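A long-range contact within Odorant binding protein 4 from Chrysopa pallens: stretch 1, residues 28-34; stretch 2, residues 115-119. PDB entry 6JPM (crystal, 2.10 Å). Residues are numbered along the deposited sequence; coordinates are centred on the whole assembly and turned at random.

Stretch 1, residues 28-34: QINNFHK
Stretch 2 (115-119) MYFLP

Residues 28-32 of stretch 1 belong to a helix that begins earlier in the chain. They keep helical phi/psi values near -60/-44, and the backbone bonds from Phe-32 N to Gln-28 O (3.0 Å) and from His-33 N to Ile-29 O (3.2 Å) carry the i to i-4 pattern. His-33 then has phi/psi -72/-4 and Lys-34 -112/20, with Lys-34 N bonded to Asn-31 O at 2.9 Å. Stretch 2 is extended in parts and irregular, without helix or strand. The register sets His-33 CA 8.1 Å from Tyr-116 CA and Ile-29 CA 8.3 Å from Pro-119 CA, so stretch 2 runs against the direction of the helix. These backbones are too far apart to bond directly; side chains span the gap, burying 215 Å² in total.

Met-115 (-100/11; chi1, chi2 and chi3 all m) makes no contact. Tyr-116 (-75/127) points its CA-to-CB bond toward stretch 1, and chi1 179° (t) with chi2 87° carries the ring to where it meets two aromatic residues of stretch 1, His-33 and Phe-32. Its edge addresses the face of His-33 in an offset edge-to-face pair, with ring centroids 5.6 Å apart, planes at 69°, and His-33 CD2 3.8 Å from Tyr-116 CE2. Farther along the ring, Tyr-116 OH lies 3.3 Å from Phe-32 CE1, and Tyr-116 CZ is 4.0 Å from the same carbon. Phe-32 is buried and also directed toward stretch 2; chi1 -160° (t) and chi2 -76° bring its apolar ring to this meeting point.

Phe-117 (-127/7; chi1 57°, p; chi2 79°) points away and does not touch stretch 1. Leu-118 (-61/145; chi1 m, chi2 t) contributes through its backbone: His-33 NE2 donates to Leu-118 O at 2.7 Å, with an N-H...O angle of 156°. The CA-to-CB bond of His-33 is sideways, but chi1 -75° (m) and chi2 83° bring the end of the ring nearer. The other ring nitrogen, His-33 ND1, donates to Ile-29 O at 3.0 Å and 174°. With both nitrogens donating, the imidazole is protonated in this model and links the carbonyl of Ile-29 to that of Leu-118 in the other stretch.

Pro-119 (phi -68, C-gamma endo pucker) ends the chain. Its CA-to-CB bond points away, while Pro-119 O approaches the imidazole edge, 3.4 Å from His-33 CE1, and lies 4.0 Å from Ile-29 CG2. Ile-29, buried with chi1 -68° (m) and chi2 170° (t), supplies an apolar methyl there.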

# COMPACT_ATOMS: atom_id res chain seq x y z
N GLN A 28 -14.11 4.27 -4.65
CA GLN A 28 -12.77 4.20 -5.24
C GLN A 28 -11.87 3.26 -4.45
O GLN A 28 -11.16 2.44 -5.04
CB GLN A 28 -12.14 5.59 -5.31
CG GLN A 28 -12.62 6.43 -6.48
CD GLN A 28 -11.99 7.79 -6.48
OE1 GLN A 28 -12.01 8.50 -5.47
NE2 GLN A 28 -11.38 8.16 -7.62
N ILE A 29 -11.90 3.36 -3.12
CA ILE A 29 -11.11 2.46 -2.29
C ILE A 29 -11.58 1.03 -2.44
O ILE A 29 -10.76 0.10 -2.53
CB ILE A 29 -11.15 2.91 -0.81
CG1 ILE A 29 -10.41 4.24 -0.63
CG2 ILE A 29 -10.56 1.81 0.08
CD1 ILE A 29 -10.63 4.87 0.75
N ASN A 30 -12.91 0.82 -2.43
CA ASN A 30 -13.46 -0.53 -2.56
C ASN A 30 -13.12 -1.14 -3.92
O ASN A 30 -12.76 -2.32 -4.01
CB ASN A 30 -14.99 -0.50 -2.34
CG ASN A 30 -15.38 -0.15 -0.88
OD1 ASN A 30 -14.56 -0.29 0.03
ND2 ASN A 30 -16.63 0.28 -0.67
N ASN A 31 -13.26 -0.36 -5.00
CA ASN A 31 -12.81 -0.81 -6.31
C ASN A 31 -11.35 -1.25 -6.28
O ASN A 31 -11.00 -2.31 -6.80
CB ASN A 31 -13.00 0.30 -7.34
CG ASN A 31 -14.44 0.43 -7.78
OD1 ASN A 31 -15.24 -0.49 -7.61
ND2 ASN A 31 -14.79 1.58 -8.33
N PHE A 32 -10.48 -0.45 -5.65
CA PHE A 32 -9.06 -0.78 -5.67
C PHE A 32 -8.80 -2.15 -5.06
O PHE A 32 -8.04 -2.95 -5.61
CB PHE A 32 -8.25 0.31 -4.94
CG PHE A 32 -6.77 0.31 -5.30
CD1 PHE A 32 -5.91 -0.65 -4.78
CD2 PHE A 32 -6.26 1.24 -6.20
CE1 PHE A 32 -4.56 -0.67 -5.14
CE2 PHE A 32 -4.91 1.22 -6.56
CZ PHE A 32 -4.06 0.26 -6.02
N HIS A 33 -9.46 -2.46 -3.94
CA HIS A 33 -9.26 -3.75 -3.27
C HIS A 33 -9.88 -4.91 -4.02
O HIS A 33 -9.73 -6.04 -3.58
CB HIS A 33 -9.84 -3.71 -1.86
CG HIS A 33 -9.00 -2.94 -0.89
ND1 HIS A 33 -9.07 -1.57 -0.78
CD2 HIS A 33 -8.06 -3.34 -0.01
CE1 HIS A 33 -8.22 -1.16 0.14
NE2 HIS A 33 -7.59 -2.21 0.63
N LYS A 34 -10.58 -4.65 -5.12
CA LYS A 34 -11.05 -5.69 -6.03
C LYS A 34 -10.35 -5.62 -7.38
O LYS A 34 -10.86 -6.15 -8.37
CB LYS A 34 -12.56 -5.59 -6.23
CG LYS A 34 -13.37 -5.89 -4.98
CD LYS A 34 -14.85 -5.89 -5.30
CE LYS A 34 -15.65 -6.64 -4.25
NZ LYS A 34 -15.17 -6.35 -2.87
N MET A 115 -3.40 -11.94 -0.82
CA MET A 115 -2.56 -11.55 0.33
C MET A 115 -2.34 -10.03 0.41
O MET A 115 -1.57 -9.59 1.18
CB MET A 115 -1.22 -12.29 0.29
CG MET A 115 -1.37 -13.79 0.13
SD MET A 115 -2.38 -14.50 1.39
CE MET A 115 -1.41 -14.12 2.84
N TYR A 116 -3.06 -9.28 -0.37
CA TYR A 116 -2.93 -7.83 -0.32
C TYR A 116 -3.61 -7.30 0.93
O TYR A 116 -4.78 -7.59 1.19
CB TYR A 116 -3.54 -7.23 -1.58
CG TYR A 116 -3.51 -5.73 -1.71
CD1 TYR A 116 -2.41 -5.09 -2.25
CD2 TYR A 116 -4.60 -4.96 -1.33
CE1 TYR A 116 -2.38 -3.73 -2.39
CE2 TYR A 116 -4.58 -3.58 -1.47
CZ TYR A 116 -3.46 -2.98 -2.01
OH TYR A 116 -3.40 -1.62 -2.16
N PHE A 117 -2.88 -6.52 1.73
CA PHE A 117 -3.43 -6.02 2.99
C PHE A 117 -3.33 -4.51 3.17
O PHE A 117 -3.64 -4.02 4.26
CB PHE A 117 -2.75 -6.71 4.18
CG PHE A 117 -1.26 -6.55 4.20
CD1 PHE A 117 -0.68 -5.36 4.66
CD2 PHE A 117 -0.44 -7.58 3.77
CE1 PHE A 117 0.70 -5.21 4.66
CE2 PHE A 117 0.94 -7.44 3.79
CZ PHE A 117 1.51 -6.25 4.23
N LEU A 118 -2.90 -3.76 2.16
CA LEU A 118 -2.86 -2.31 2.30
C LEU A 118 -4.27 -1.76 2.55
O LEU A 118 -5.25 -2.28 2.01
CB LEU A 118 -2.29 -1.64 1.06
CG LEU A 118 -0.87 -2.02 0.62
CD1 LEU A 118 -0.43 -1.16 -0.55
CD2 LEU A 118 0.11 -1.91 1.79
N PRO A 119 -4.40 -0.70 3.38
CA PRO A 119 -5.68 0.00 3.46
C PRO A 119 -6.04 0.76 2.17
O PRO A 119 -7.15 1.31 2.15
CB PRO A 119 -5.48 1.00 4.62
CG PRO A 119 -4.01 1.08 4.84
CD PRO A 119 -3.45 -0.26 4.42